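Local coordinates for protein Pcdhgb2 (Mus musculus, PDB 5SZR), which probably mediates calcium-dependent cell adhesion and may help to establish and maintain specific neuronal connections, being seen here as its extracellular cadherin domains 3 to 6, at residues A[9-13]-A[24-28]; A[14-20]-A[67-73]; A[282-286]-A[315-321]. All blocks are in the same frame, centred on the assembly; numbering follows the deposited sequence. Where two conformers were deposited one is given.

Interaction 1: A[9-13]-A[24-28]; sequences VFSVT and VLQVT. With MAN (alpha-D-mannopyranose), chain S.
Two segments, extended but for the bulge at Val24, face each other without a hydrogen bond, and side chains alone close the gap. The axes of strand 9-13 and of the short strand 24-26 approach to 8.0 Å and run roughly antiparallel, at 149°, with CA of Val12 7.4 Å from CA of Val24 and CA of Phe10 8.8 Å from CA of Val27. Along 9-13 the side chains alternate: Phe10 and Val12 point toward 24-28, Ser11 away. Phe10 takes chi1 m with chi2 near -99°, which lays one ring face under Val27 (m): Val27 CG1 sits 4.0 Å from the ring centroid, 22° off the normal, a CH-pi contact. Leu25, with chi1 t and chi2 p, brings CD2 to 3.6 Å from Phe10 CB. Val12 (m) reaches Val24 (t), CG2 to CG1 at 3.9 Å. Val24 (phi/psi -92/-60) and Leu25 form a classic beta bulge opposite Ile64; the CB of Leu25 points toward 9-13, that of Val24 sideways. Mannose O3 lies 2.9 Å from Gln26 N. Apolar packing between strands 9-15 and 23-26, of different sheets, forms part of the core of the Greek-key beta sandwich of a cadherin domain.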
loop_
_atom_site.group_PDB
_atom_site.type_symbol
_atom_site.label_atom_id
_atom_site.label_comp_id
_atom_site.label_asym_id
_atom_site.label_seq_id
_atom_site.Cartn_x
_atom_site.Cartn_y
_atom_site.Cartn_z
ATOM N N VAL A 9 -9.455 42.586 -66.927
ATOM C CA VAL A 9 -9.370 41.711 -65.755
ATOM C C VAL A 9 -8.657 42.449 -64.628
ATOM O O VAL A 9 -7.488 42.827 -64.770
ATOM C CB VAL A 9 -8.646 40.394 -66.071
ATOM C CG1 VAL A 9 -8.653 39.487 -64.850
ATOM C CG2 VAL A 9 -9.294 39.700 -67.259
ATOM N N PHE A 10 -9.359 42.646 -63.515
ATOM C CA PHE A 10 -8.797 43.199 -62.292
ATOM C C PHE A 10 -8.529 42.070 -61.299
ATOM O O PHE A 10 -9.239 41.062 -61.280
ATOM C CB PHE A 10 -9.748 44.221 -61.657
ATOM C CG PHE A 10 -10.124 45.371 -62.561
ATOM C CD1 PHE A 10 -9.475 46.592 -62.458
ATOM C CD2 PHE A 10 -11.144 45.240 -63.491
ATOM C CE1 PHE A 10 -9.823 47.657 -63.281
ATOM C CE2 PHE A 10 -11.497 46.296 -64.313
ATOM C CZ PHE A 10 -10.837 47.507 -64.207
ATOM N N SER A 11 -7.502 42.246 -60.466
ATOM C CA SER A 11 -7.147 41.258 -59.448
ATOM C C SER A 11 -6.996 41.947 -58.099
ATOM O O SER A 11 -6.226 42.905 -57.972
ATOM C CB SER A 11 -5.858 40.518 -59.812
ATOM O OG SER A 11 -6.060 39.645 -60.908
ATOM N N VAL A 12 -7.732 41.459 -57.099
ATOM C CA VAL A 12 -7.629 41.947 -55.730
ATOM C C VAL A 12 -7.523 40.753 -54.791
ATOM O O VAL A 12 -7.995 39.655 -55.100
ATOM C CB VAL A 12 -8.828 42.841 -55.331
ATOM C CG1 VAL A 12 -8.905 44.066 -56.218
ATOM C CG2 VAL A 12 -10.129 42.054 -55.384
ATOM N N THR A 13 -6.888 40.971 -53.641
ATOM C CA THR A 13 -6.800 39.969 -52.585
ATOM C C THR A 13 -7.490 40.486 -51.330
ATOM O O THR A 13 -7.413 41.675 -51.010
ATOM C CB THR A 13 -5.348 39.601 -52.248
ATOM O OG1 THR A 13 -4.719 40.691 -51.563
ATOM C CG2 THR A 13 -4.563 39.269 -53.506
ATOM N N VAL A 24 -14.042 46.406 -51.706
ATOM C CA VAL A 24 -13.303 45.456 -52.533
ATOM C C VAL A 24 -12.643 46.179 -53.697
ATOM O O VAL A 24 -11.416 46.149 -53.845
ATOM C CB VAL A 24 -14.215 44.331 -53.053
ATOM C CG1 VAL A 24 -13.498 43.529 -54.130
ATOM C CG2 VAL A 24 -14.654 43.425 -51.910
ATOM N N LEU A 25 -13.458 46.823 -54.533
ATOM C CA LEU A 25 -12.998 47.502 -55.735
ATOM C C LEU A 25 -14.177 48.237 -56.349
ATOM O O LEU A 25 -15.325 47.802 -56.225
ATOM C CB LEU A 25 -12.404 46.520 -56.753
ATOM C CG LEU A 25 -11.779 47.141 -58.008
ATOM C CD1 LEU A 25 -10.489 47.865 -57.655
ATOM C CD2 LEU A 25 -11.539 46.102 -59.095
ATOM N N GLN A 26 -13.884 49.357 -57.000
ATOM C CA GLN A 26 -14.848 50.048 -57.841
ATOM C C GLN A 26 -14.374 49.967 -59.283
ATOM O O GLN A 26 -13.220 50.297 -59.580
ATOM C CB GLN A 26 -15.020 51.509 -57.420
ATOM C CG GLN A 26 -16.010 52.264 -58.288
ATOM C CD GLN A 26 -16.176 53.713 -57.876
ATOM O OE1 GLN A 26 -15.499 54.195 -56.967
ATOM N NE2 GLN A 26 -17.084 54.415 -58.544
ATOM N N VAL A 27 -15.251 49.507 -60.169
ATOM C CA VAL A 27 -14.984 49.479 -61.601
ATOM C C VAL A 27 -15.906 50.484 -62.280
ATOM O O VAL A 27 -17.083 50.602 -61.923
ATOM C CB VAL A 27 -15.171 48.066 -62.188
ATOM C CG1 VAL A 27 -14.026 47.165 -61.759
ATOM C CG2 VAL A 27 -16.505 47.476 -61.748
ATOM N N THR A 28 -15.364 51.222 -63.247
ATOM C CA THR A 28 -16.123 52.225 -63.979
ATOM C C THR A 28 -15.857 52.087 -65.471
ATOM O O THR A 28 -14.724 51.832 -65.888
ATOM C CB THR A 28 -15.774 53.652 -63.517
ATOM O OG1 THR A 28 -14.351 53.817 -63.478
ATOM C CG2 THR A 28 -16.353 53.932 -62.137
HETATM C C1 MAN S . -13.067 51.209 -50.999
HETATM C C2 MAN S . -13.539 51.501 -52.435
HETATM C C3 MAN S . -12.730 50.661 -53.443
HETATM C C4 MAN S . -11.213 50.793 -53.199
HETATM C C5 MAN S . -10.898 50.422 -51.742
HETATM C C6 MAN S . -9.432 50.581 -51.390
HETATM O O2 MAN S . -13.314 52.871 -52.784
HETATM O O3 MAN S . -13.050 50.985 -54.795
HETATM O O4 MAN S . -10.500 49.926 -54.069
HETATM O O5 MAN S . -11.662 51.281 -50.855
HETATM O O6 MAN S . -8.665 49.909 -52.383
#

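Interaction 2: A[14-20]-A[67-73]. With CA (calcium ion), chain J; CA (calcium ion), chain K.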
loop_
_atom_site.group_PDB
_atom_site.type_symbol
_atom_site.label_atom_id
_atom_site.label_comp_id
_atom_site.label_asym_id
_atom_site.label_seq_id
_atom_site.Cartn_x
_atom_site.Cartn_y
_atom_site.Cartn_z
ATOM N N LEU A 14 -8.159 39.586 -50.615
ATOM C CA LEU A 14 -8.846 39.925 -49.378
ATOM C C LEU A 14 -8.471 38.935 -48.286
ATOM O O LEU A 14 -8.422 37.724 -48.523
ATOM C CB LEU A 14 -10.371 39.922 -49.554
ATOM C CG LEU A 14 -10.999 40.808 -50.631
ATOM C CD1 LEU A 14 -12.518 40.664 -50.614
ATOM C CD2 LEU A 14 -10.589 42.261 -50.450
ATOM N N ARG A 15 -8.191 39.457 -47.095
ATOM C CA ARG A 15 -8.037 38.599 -45.930
ATOM C C ARG A 15 -9.398 38.051 -45.522
ATOM O O ARG A 15 -10.406 38.762 -45.555
ATOM C CB ARG A 15 -7.400 39.374 -44.779
ATOM C CG ARG A 15 -5.953 39.788 -45.027
ATOM C CD ARG A 15 -5.461 40.748 -43.953
ATOM N NE ARG A 15 -4.009 40.899 -43.965
ATOM C CZ ARG A 15 -3.354 41.831 -44.651
ATOM N NH1 ARG A 15 -2.031 41.885 -44.596
ATOM N NH2 ARG A 15 -4.020 42.706 -45.394
ATOM N N GLU A 16 -9.429 36.774 -45.138
ATOM C CA GLU A 16 -10.709 36.136 -44.849
ATOM C C GLU A 16 -11.430 36.745 -43.652
ATOM O O GLU A 16 -12.614 36.451 -43.456
ATOM C CB GLU A 16 -10.517 34.633 -44.631
ATOM C CG GLU A 16 -9.600 34.262 -43.479
ATOM C CD GLU A 16 -9.720 32.792 -43.093
ATOM O OE1 GLU A 16 -10.810 32.213 -43.274
ATOM O OE2 GLU A 16 -8.722 32.218 -42.618
ATOM N N ASP A 17 -10.775 37.603 -42.871
ATOM C CA ASP A 17 -11.378 38.162 -41.670
ATOM C C ASP A 17 -11.928 39.572 -41.865
ATOM O O ASP A 17 -12.333 40.199 -40.881
ATOM C CB ASP A 17 -10.368 38.158 -40.518
ATOM C CG ASP A 17 -9.191 39.084 -40.768
ATOM O OD1 ASP A 17 -9.321 40.301 -40.516
ATOM O OD2 ASP A 17 -8.130 38.594 -41.207
ATOM N N VAL A 18 -11.959 40.087 -43.092
ATOM C CA VAL A 18 -12.470 41.452 -43.282
ATOM C C VAL A 18 -13.956 41.484 -42.947
ATOM O O VAL A 18 -14.681 40.522 -43.263
ATOM C CB VAL A 18 -12.208 41.943 -44.714
ATOM C CG1 VAL A 18 -10.710 41.979 -45.011
ATOM C CG2 VAL A 18 -12.951 41.099 -45.743
ATOM N N PRO A 19 -14.447 42.529 -42.290
ATOM C CA PRO A 19 -15.854 42.565 -41.889
ATOM C C PRO A 19 -16.755 42.837 -43.078
ATOM O O PRO A 19 -16.294 43.344 -44.113
ATOM C CB PRO A 19 -15.901 43.720 -40.878
ATOM C CG PRO A 19 -14.780 44.611 -41.293
ATOM C CD PRO A 19 -13.699 43.703 -41.806
ATOM N N PRO A 20 -18.041 42.504 -42.977
ATOM C CA PRO A 20 -18.973 42.821 -44.066
ATOM C C PRO A 20 -19.018 44.318 -44.334
ATOM O O PRO A 20 -18.878 45.140 -43.426
ATOM C CB PRO A 20 -20.317 42.301 -43.546
ATOM C CG PRO A 20 -19.950 41.250 -42.550
ATOM C CD PRO A 20 -18.687 41.733 -41.902
ATOM N N LYS A 67 -20.848 41.728 -48.477
ATOM C CA LYS A 67 -22.052 41.875 -47.670
ATOM C C LYS A 67 -22.230 40.725 -46.689
ATOM O O LYS A 67 -23.262 40.651 -46.013
ATOM C CB LYS A 67 -23.289 42.015 -48.562
ATOM C CG LYS A 67 -23.626 40.796 -49.400
ATOM C CD LYS A 67 -24.862 41.056 -50.251
ATOM C CE LYS A 67 -25.363 39.784 -50.908
ATOM N NZ LYS A 67 -26.465 40.036 -51.878
ATOM N N ASP A 68 -21.245 39.835 -46.587
ATOM C CA ASP A 68 -21.276 38.734 -45.639
ATOM C C ASP A 68 -19.837 38.402 -45.262
ATOM O O ASP A 68 -18.888 38.992 -45.781
ATOM C CB ASP A 68 -22.007 37.521 -46.223
ATOM C CG ASP A 68 -22.742 36.718 -45.168
ATOM O OD1 ASP A 68 -23.819 36.171 -45.486
ATOM O OD2 ASP A 68 -22.249 36.636 -44.023
ATOM N N ASN A 69 -19.676 37.454 -44.350
ATOM C CA ASN A 69 -18.338 37.108 -43.897
ATOM C C ASN A 69 -17.659 36.169 -44.881
ATOM O O ASN A 69 -18.309 35.388 -45.581
ATOM C CB ASN A 69 -18.391 36.472 -42.507
ATOM C CG ASN A 69 -18.769 37.465 -41.437
ATOM O OD1 ASN A 69 -19.932 37.562 -41.047
ATOM N ND2 ASN A 69 -17.787 38.226 -40.964
ATOM N N LEU A 70 -16.339 36.265 -44.938
ATOM C CA LEU A 70 -15.550 35.372 -45.768
ATOM C C LEU A 70 -15.096 34.162 -44.949
ATOM O O LEU A 70 -15.290 34.091 -43.730
ATOM C CB LEU A 70 -14.356 36.116 -46.367
ATOM C CG LEU A 70 -14.710 37.365 -47.190
ATOM C CD1 LEU A 70 -13.476 38.012 -47.817
ATOM C CD2 LEU A 70 -15.736 37.031 -48.262
ATOM N N ASP A 71 -14.499 33.193 -45.645
ATOM C CA ASP A 71 -13.969 31.993 -45.008
ATOM C C ASP A 71 -13.073 31.256 -45.997
ATOM O O ASP A 71 -13.565 30.611 -46.929
ATOM C CB ASP A 71 -15.096 31.083 -44.513
ATOM C CG ASP A 71 -14.588 29.810 -43.858
ATOM O OD1 ASP A 71 -13.414 29.761 -43.446
ATOM O OD2 ASP A 71 -15.382 28.849 -43.747
ATOM N N PHE A 72 -11.754 31.357 -45.801
ATOM C CA PHE A 72 -10.799 30.713 -46.701
ATOM C C PHE A 72 -11.009 29.206 -46.756
ATOM O O PHE A 72 -10.775 28.583 -47.797
ATOM C CB PHE A 72 -9.378 31.043 -46.253
ATOM C CG PHE A 72 -8.305 30.388 -47.080
ATOM C CD1 PHE A 72 -7.820 31.007 -48.222
ATOM C CD2 PHE A 72 -7.762 29.168 -46.703
ATOM C CE1 PHE A 72 -6.828 30.415 -48.978
ATOM C CE2 PHE A 72 -6.769 28.571 -47.459
ATOM C CZ PHE A 72 -6.299 29.196 -48.597
ATOM N N GLU A 73 -11.448 28.605 -45.652
ATOM C CA GLU A 73 -11.654 27.165 -45.624
ATOM C C GLU A 73 -12.841 26.740 -46.483
ATOM O O GLU A 73 -12.916 25.570 -46.875
ATOM C CB GLU A 73 -11.839 26.691 -44.176
ATOM C CG GLU A 73 -10.538 26.581 -43.365
ATOM C CD GLU A 73 -9.781 27.903 -43.235
ATOM O OE1 GLU A 73 -10.407 28.929 -42.900
ATOM O OE2 GLU A 73 -8.552 27.912 -43.470
HETATM CA CA CA J . -11.862 30.425 -41.798
HETATM CA CA CA K . -8.189 29.861 -42.037
HETATM O O HOH W 1 -13.098 28.512 -40.270
HETATM O O HOH W 2 -13.560 31.868 -41.150
#
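Calcium binding at the junction between successive cadherin domains begins with an acidic cluster on the first domain, and this contact supplies it: Glu16, just after strand 9-15, and Asp71 and Glu73 from the DXE-type sequence Asp71-Phe72-Glu73. Glu16 spans both ions, giving OE1 to the chain J calcium and OE2 to the chain K calcium, each at 2.5 Å. Glu73 OE1 bridges them too, at 2.4 Å from J and 2.6 Å from K, while its OE2 binds K at 2.5 Å. Asp71 OD1 binds J at 2.4 Å, beside two waters; Asp105 serves both ions, and Asp138 of the next domain reaches K. Shared metals explain why carboxylates crowd together, Glu16 OE1 lying 3.3 Å from Glu73 OE1. Beneath the ions, Leu70 packs its CD1 against Leu14 CD1 (4.0 Å) and Val18 CG2 (3.8 Å), the type I turn from Arg15 to Val18 curling round it. Pro20 CD touches Asn69 ND2 at 3.7 Å. Asp71 OD1 accepts from Glu73 N at 3.2 Å in an Asx turn, Asp71 OD2 hydrogen-bonds Thr74 OG1, and the cross-segment hydrogen bond runs from Phe72 N to Glu16 OE1, 2.8 Å long at 158°.

Interaction 3: A[282-286]-A[315-321]; sequences AFDHE and VGDRNDN. With CA (calcium ion), chain Q; CA (calcium ion), chain P; CA (calcium ion), chain R.
His285 lays one face of its imidazole over the CB of Asp317, which stands 3.6 Å from the ring centroid and only 10° off the normal, a CH-pi contact. With chi1 t and chi2 near 88°, His285 ND1 donates to Val315 O (3.0 Å, 157°). The CA atoms of His285 and Asp317 are 5.5 Å apart, and the end-to-end directions of 283-286 and 315-321 differ by 57°. Val315 (t), next to the last residue of strand 306-316, sets CG1 3.8 Å from Phe283 CB (chi1 m). From Gly316 the chain leaves the strand extended through Arg318, then bends in an inverse gamma turn centred on Asn319. This is the calcium-binding junction of consecutive cadherin repeats, where the DXE-type Asp284-His285-Glu286 meets the DXNDN-type linker Asp317-Arg318-Asn319-Asp320-Asn321. Glu286 (m, p) chelates the chain Q calcium through OE1 (2.8 Å) and OE2 (2.4 Å), and its OE1 also binds the chain P calcium at 2.3 Å. Asp320 (p) bridges likewise, OD1 to Q at 2.4 Å and OD2 to P at 2.3 Å. Asp317 OD1 and Arg318 O each bind Q at 2.5 Å; Asp317 is also paired with Ser361, and Asp320 with Asn227. Asp284 (t) gives OD1 to P at 2.4 Å and accepts from Glu286 N in an Asx turn. Asn319 OD1 (2.3 Å) and Asn321 O (2.4 Å) hold the chain R calcium with Asp358 and Asp360.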
loop_
_atom_site.group_PDB
_atom_site.type_symbol
_atom_site.label_atom_id
_atom_site.label_comp_id
_atom_site.label_asym_id
_atom_site.label_seq_id
_atom_site.Cartn_x
_atom_site.Cartn_y
_atom_site.Cartn_z
ATOM N N ALA A 282 -2.293 -28.922 26.790
ATOM C CA ALA A 282 -1.853 -28.323 28.043
ATOM C C ALA A 282 -0.343 -28.479 28.173
ATOM O O ALA A 282 0.169 -29.602 28.223
ATOM C CB ALA A 282 -2.565 -28.977 29.225
ATOM N N PHE A 283 0.372 -27.358 28.209
ATOM C CA PHE A 283 1.819 -27.414 28.357
ATOM C C PHE A 283 2.198 -27.751 29.798
ATOM O O PHE A 283 1.503 -27.385 30.749
ATOM C CB PHE A 283 2.450 -26.087 27.939
ATOM C CG PHE A 283 2.237 -25.741 26.487
ATOM C CD1 PHE A 283 2.098 -24.421 26.092
ATOM C CD2 PHE A 283 2.189 -26.731 25.521
ATOM C CE1 PHE A 283 1.905 -24.093 24.752
ATOM C CE2 PHE A 283 1.998 -26.409 24.179
ATOM C CZ PHE A 283 1.857 -25.089 23.797
ATOM N N ASP A 284 3.313 -28.464 29.949
ATOM C CA ASP A 284 3.841 -28.871 31.249
ATOM C C ASP A 284 5.279 -28.378 31.335
ATOM O O ASP A 284 6.171 -28.939 30.686
ATOM C CB ASP A 284 3.750 -30.390 31.420
ATOM C CG ASP A 284 4.341 -30.885 32.730
ATOM O OD1 ASP A 284 4.566 -30.078 33.658
ATOM O OD2 ASP A 284 4.566 -32.111 32.842
ATOM N N HIS A 285 5.499 -27.323 32.126
ATOM C CA HIS A 285 6.824 -26.713 32.226
ATOM C C HIS A 285 7.879 -27.718 32.671
ATOM O O HIS A 285 9.054 -27.586 32.311
ATOM C CB HIS A 285 6.775 -25.527 33.192
ATOM C CG HIS A 285 8.119 -24.952 33.522
ATOM N ND1 HIS A 285 8.708 -23.960 32.767
ATOM C CD2 HIS A 285 8.982 -25.221 34.529
ATOM C CE1 HIS A 285 9.879 -23.647 33.293
ATOM N NE2 HIS A 285 10.069 -24.398 34.363
ATOM N N GLU A 286 7.482 -28.730 33.439
ATOM C CA GLU A 286 8.443 -29.710 33.924
ATOM C C GLU A 286 8.915 -30.660 32.827
ATOM O O GLU A 286 9.995 -31.244 32.962
ATOM C CB GLU A 286 7.840 -30.483 35.096
ATOM C CG GLU A 286 7.893 -29.733 36.435
ATOM C CD GLU A 286 6.998 -28.501 36.486
ATOM O OE1 GLU A 286 5.810 -28.606 36.133
ATOM O OE2 GLU A 286 7.484 -27.426 36.892
ATOM N N VAL A 315 7.331 -21.717 27.887
ATOM C CA VAL A 315 6.339 -22.309 28.776
ATOM C C VAL A 315 6.619 -21.826 30.194
ATOM O O VAL A 315 7.707 -22.053 30.735
ATOM C CB VAL A 315 6.372 -23.841 28.690
ATOM C CG1 VAL A 315 5.379 -24.453 29.664
ATOM C CG2 VAL A 315 6.086 -24.289 27.264
ATOM N N GLY A 316 5.643 -21.152 30.797
ATOM C CA GLY A 316 5.838 -20.530 32.095
ATOM C C GLY A 316 5.606 -21.508 33.237
ATOM O O GLY A 316 4.699 -22.333 33.195
ATOM N N ASP A 317 6.439 -21.398 34.264
ATOM C CA ASP A 317 6.340 -22.281 35.416
ATOM C C ASP A 317 5.233 -21.811 36.350
ATOM O O ASP A 317 5.169 -20.631 36.708
ATOM C CB ASP A 317 7.674 -22.332 36.158
ATOM C CG ASP A 317 7.650 -23.286 37.337
ATOM O OD1 ASP A 317 6.956 -24.323 37.251
ATOM O OD2 ASP A 317 8.323 -22.997 38.350
ATOM N N ARG A 318 4.357 -22.731 36.731
ATOM C CA ARG A 318 3.396 -22.516 37.799
ATOM C C ARG A 318 3.729 -23.418 38.981
ATOM O O ARG A 318 4.502 -24.373 38.863
ATOM C CB ARG A 318 1.962 -22.786 37.333
ATOM C CG ARG A 318 1.346 -21.678 36.497
ATOM C CD ARG A 318 -0.144 -21.925 36.309
ATOM N NE ARG A 318 -0.788 -20.872 35.529
ATOM C CZ ARG A 318 -1.191 -19.709 36.035
ATOM N NH1 ARG A 318 -1.773 -18.809 35.252
ATOM N NH2 ARG A 318 -1.007 -19.446 37.324
ATOM N N ASN A 319 3.132 -23.105 40.130
ATOM C CA ASN A 319 3.364 -23.883 41.346
ATOM C C ASN A 319 2.342 -25.018 41.436
ATOM O O ASN A 319 1.441 -25.031 42.276
ATOM C CB ASN A 319 3.313 -22.988 42.577
ATOM C CG ASN A 319 3.842 -23.690 43.814
ATOM O OD1 ASN A 319 4.798 -24.455 43.728
ATOM N ND2 ASN A 319 3.210 -23.451 44.967
ATOM N N ASP A 320 2.499 -25.993 40.540
ATOM C CA ASP A 320 1.618 -27.153 40.513
ATOM C C ASP A 320 2.252 -28.393 41.139
ATOM O O ASP A 320 1.732 -29.501 40.968
ATOM C CB ASP A 320 1.161 -27.445 39.078
ATOM C CG ASP A 320 2.312 -27.544 38.091
ATOM O OD1 ASP A 320 3.443 -27.145 38.430
ATOM O OD2 ASP A 320 2.076 -28.012 36.956
ATOM N N ASN A 321 3.352 -28.234 41.871
ATOM C CA ASN A 321 3.977 -29.335 42.594
ATOM C C ASN A 321 4.226 -28.897 44.028
ATOM O O ASN A 321 4.875 -27.873 44.261
ATOM C CB ASN A 321 5.288 -29.767 41.936
ATOM C CG ASN A 321 5.070 -30.437 40.600
ATOM O OD1 ASN A 321 4.869 -31.651 40.526
ATOM N ND2 ASN A 321 5.112 -29.650 39.532
HETATM CA CA CA Q . 5.534 -26.298 37.624
HETATM CA CA CA P . 3.619 -29.066 35.566
HETATM CA CA CA R . 6.387 -26.002 44.267
HETATM O O HOH W 3 3.781 -31.166 37.079
HETATM O O HOH W 4 1.726 -29.849 34.317
#

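Interactions 1 and 2 are neighbours in one cadherin domain: both use strand 9-15, their segments alternate along the chain, and Val24 CG2 meets Leu14 CD1 at 3.7 Å. Along that strand the chemistry changes with position, from wholly apolar contacts between sheets in interaction 1 to a carboxylate cluster at the calcium-bearing end in interaction 2, where a small leucine-valine core persists beneath the ions. Interaction 3, its centre 103 Å from that of interaction 2, repeats the calcium principle at another domain junction, but pairs the acidic motif with the interdomain linker instead of the turn that follows the first strand. All three are partly buried; exposed residues touch only in interaction 2.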